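PDB 4ACV: prophage lambdalm01, antigen B from Listeria monocytogenes, which is a phage-related surface antigen that probably acts as a tail terminator, capping the phage tail tube as a hexameric ring. Local coordinates for residues I43-E47 / E56-F60. Numbering follows the deposited sequence.
Sequences IDQEE and EKYRF
A classic beta bulge interrupts a beta hairpin. Segments 43-47 and 56-60, parts of strands 37-48 and 55-66, run antiparallel at 168°, their axes 4.6 Å apart at closest. Ile43 and Asp44 both face Arg59. Ile43 N donates to Arg59 O at 2.9 Å; Asp44 N reaches Arg59 O weakly, at 3.4 Å. Ile43 has psi -63°, breaking the extended run. Arg59 N donates to Asp44 O at 3.0 Å, Glu46 N to Lys57 O at 2.9 Å, and Lys57 N to Glu46 O at 2.8 Å. Gln45-Tyr58 and Glu47-Glu56 are non-hydrogen-bonded pairs. The hairpin belongs to the antiparallel sheet of this putative tail terminator. Strand 110-122 pairs with the other edge of 56-60, and Asp44 and Gln45 continue the sheet into a neighbouring subunit. Asp44 (chi1 p) and Arg59 (m, t, t) share a face, where Asp44 OD1 meets Arg59 NH1 in a 2.6 Å salt bridge. On the opposite face, Gln45 CG makes a CH-pi contact 3.9 Å from the Tyr58 ring centroid. Gln45 NE2 donates to Glu56 OE2 at 2.8 Å. Ser3 and Arg123 hold Glu56 OE1, and Tyr58 OH bonds to Leu4 O. A water bridges Glu56 OE2 (2.7 Å) and Glu47 OE2 (3.1 Å).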
# COMPACT_ATOMS: atom_id res chain seq x y z
N ILE B 43 1.57 18.02 1.42
CA ILE B 43 1.34 16.61 1.11
C ILE B 43 0.01 16.38 0.39
O ILE B 43 -0.01 15.94 -0.75
CB ILE B 43 1.42 15.76 2.39
CG1 ILE B 43 2.81 15.91 3.03
CG2 ILE B 43 1.08 14.31 2.09
CD1 ILE B 43 2.82 15.60 4.52
N ASP B 44 -1.10 16.70 1.05
CA ASP B 44 -2.41 16.44 0.45
C ASP B 44 -3.52 17.30 1.04
O ASP B 44 -3.28 18.11 1.93
CB ASP B 44 -2.75 14.94 0.48
CG ASP B 44 -2.95 14.38 1.90
OD1 ASP B 44 -3.07 15.17 2.86
OD2 ASP B 44 -3.00 13.14 2.04
N GLN B 45 -4.74 17.13 0.54
CA GLN B 45 -5.86 17.96 0.92
C GLN B 45 -7.13 17.17 0.65
O GLN B 45 -7.24 16.50 -0.38
CB GLN B 45 -5.83 19.27 0.10
CG GLN B 45 -6.86 20.33 0.47
CD GLN B 45 -6.74 21.57 -0.44
OE1 GLN B 45 -5.71 21.78 -1.07
NE2 GLN B 45 -7.79 22.37 -0.50
N GLU B 46 -8.09 17.24 1.57
CA GLU B 46 -9.33 16.47 1.48
C GLU B 46 -10.50 17.24 2.08
O GLU B 46 -10.34 17.99 3.04
CB GLU B 46 -9.20 15.15 2.27
CG GLU B 46 -8.13 14.20 1.75
CD GLU B 46 -8.49 13.59 0.40
OE1 GLU B 46 -9.68 13.69 -0.01
OE2 GLU B 46 -7.59 13.03 -0.26
N GLU B 47 -11.70 17.03 1.54
CA GLU B 47 -12.87 17.56 2.22
C GLU B 47 -13.16 16.80 3.52
O GLU B 47 -12.84 15.62 3.66
CB GLU B 47 -14.09 17.55 1.30
CG GLU B 47 -13.90 18.44 0.09
CD GLU B 47 -15.21 18.89 -0.50
OE1 GLU B 47 -16.14 18.06 -0.56
OE2 GLU B 47 -15.31 20.08 -0.88
N GLU B 56 -12.32 21.43 5.41
CA GLU B 56 -11.30 20.81 4.59
C GLU B 56 -10.05 20.56 5.43
O GLU B 56 -9.71 21.37 6.30
CB GLU B 56 -10.98 21.72 3.41
CG GLU B 56 -10.56 21.01 2.17
CD GLU B 56 -10.89 21.79 0.91
OE1 GLU B 56 -11.60 22.83 1.00
OE2 GLU B 56 -10.43 21.37 -0.17
N LYS B 57 -9.39 19.44 5.18
CA LYS B 57 -8.15 19.10 5.87
C LYS B 57 -6.97 19.24 4.94
O LYS B 57 -6.98 18.71 3.83
CB LYS B 57 -8.18 17.67 6.40
CG LYS B 57 -9.14 17.44 7.54
CD LYS B 57 -9.08 16.00 8.05
CE LYS B 57 -10.00 15.79 9.25
NZ LYS B 57 -9.67 14.53 9.98
N TYR B 58 -5.95 19.95 5.39
CA TYR B 58 -4.70 20.03 4.66
C TYR B 58 -3.59 19.38 5.48
O TYR B 58 -3.47 19.59 6.69
CB TYR B 58 -4.30 21.49 4.39
CG TYR B 58 -5.31 22.35 3.65
CD1 TYR B 58 -6.53 22.70 4.23
CD2 TYR B 58 -5.02 22.88 2.40
CE1 TYR B 58 -7.44 23.51 3.57
CE2 TYR B 58 -5.92 23.70 1.74
CZ TYR B 58 -7.13 24.01 2.33
OH TYR B 58 -8.01 24.82 1.65
N ARG B 59 -2.77 18.59 4.80
CA ARG B 59 -1.63 17.96 5.44
C ARG B 59 -0.30 18.46 4.86
O ARG B 59 -0.13 18.58 3.65
CB ARG B 59 -1.73 16.44 5.37
CG ARG B 59 -2.91 15.90 6.14
CD ARG B 59 -3.08 14.37 6.04
NE ARG B 59 -4.50 14.06 6.25
CZ ARG B 59 -5.37 13.79 5.27
NH1 ARG B 59 -4.97 13.74 4.00
NH2 ARG B 59 -6.64 13.54 5.58
N PHE B 60 0.63 18.75 5.74
CA PHE B 60 1.95 19.18 5.31
C PHE B 60 2.93 18.78 6.39
O PHE B 60 2.54 18.43 7.51
CB PHE B 60 1.96 20.69 5.05
CG PHE B 60 1.60 21.50 6.26
CD1 PHE B 60 2.56 21.80 7.23
CD2 PHE B 60 0.30 21.96 6.44
CE1 PHE B 60 2.24 22.54 8.35
CE2 PHE B 60 -0.03 22.70 7.57
CZ PHE B 60 0.94 23.00 8.52
O HOH W 1 -12.54 21.22 -1.85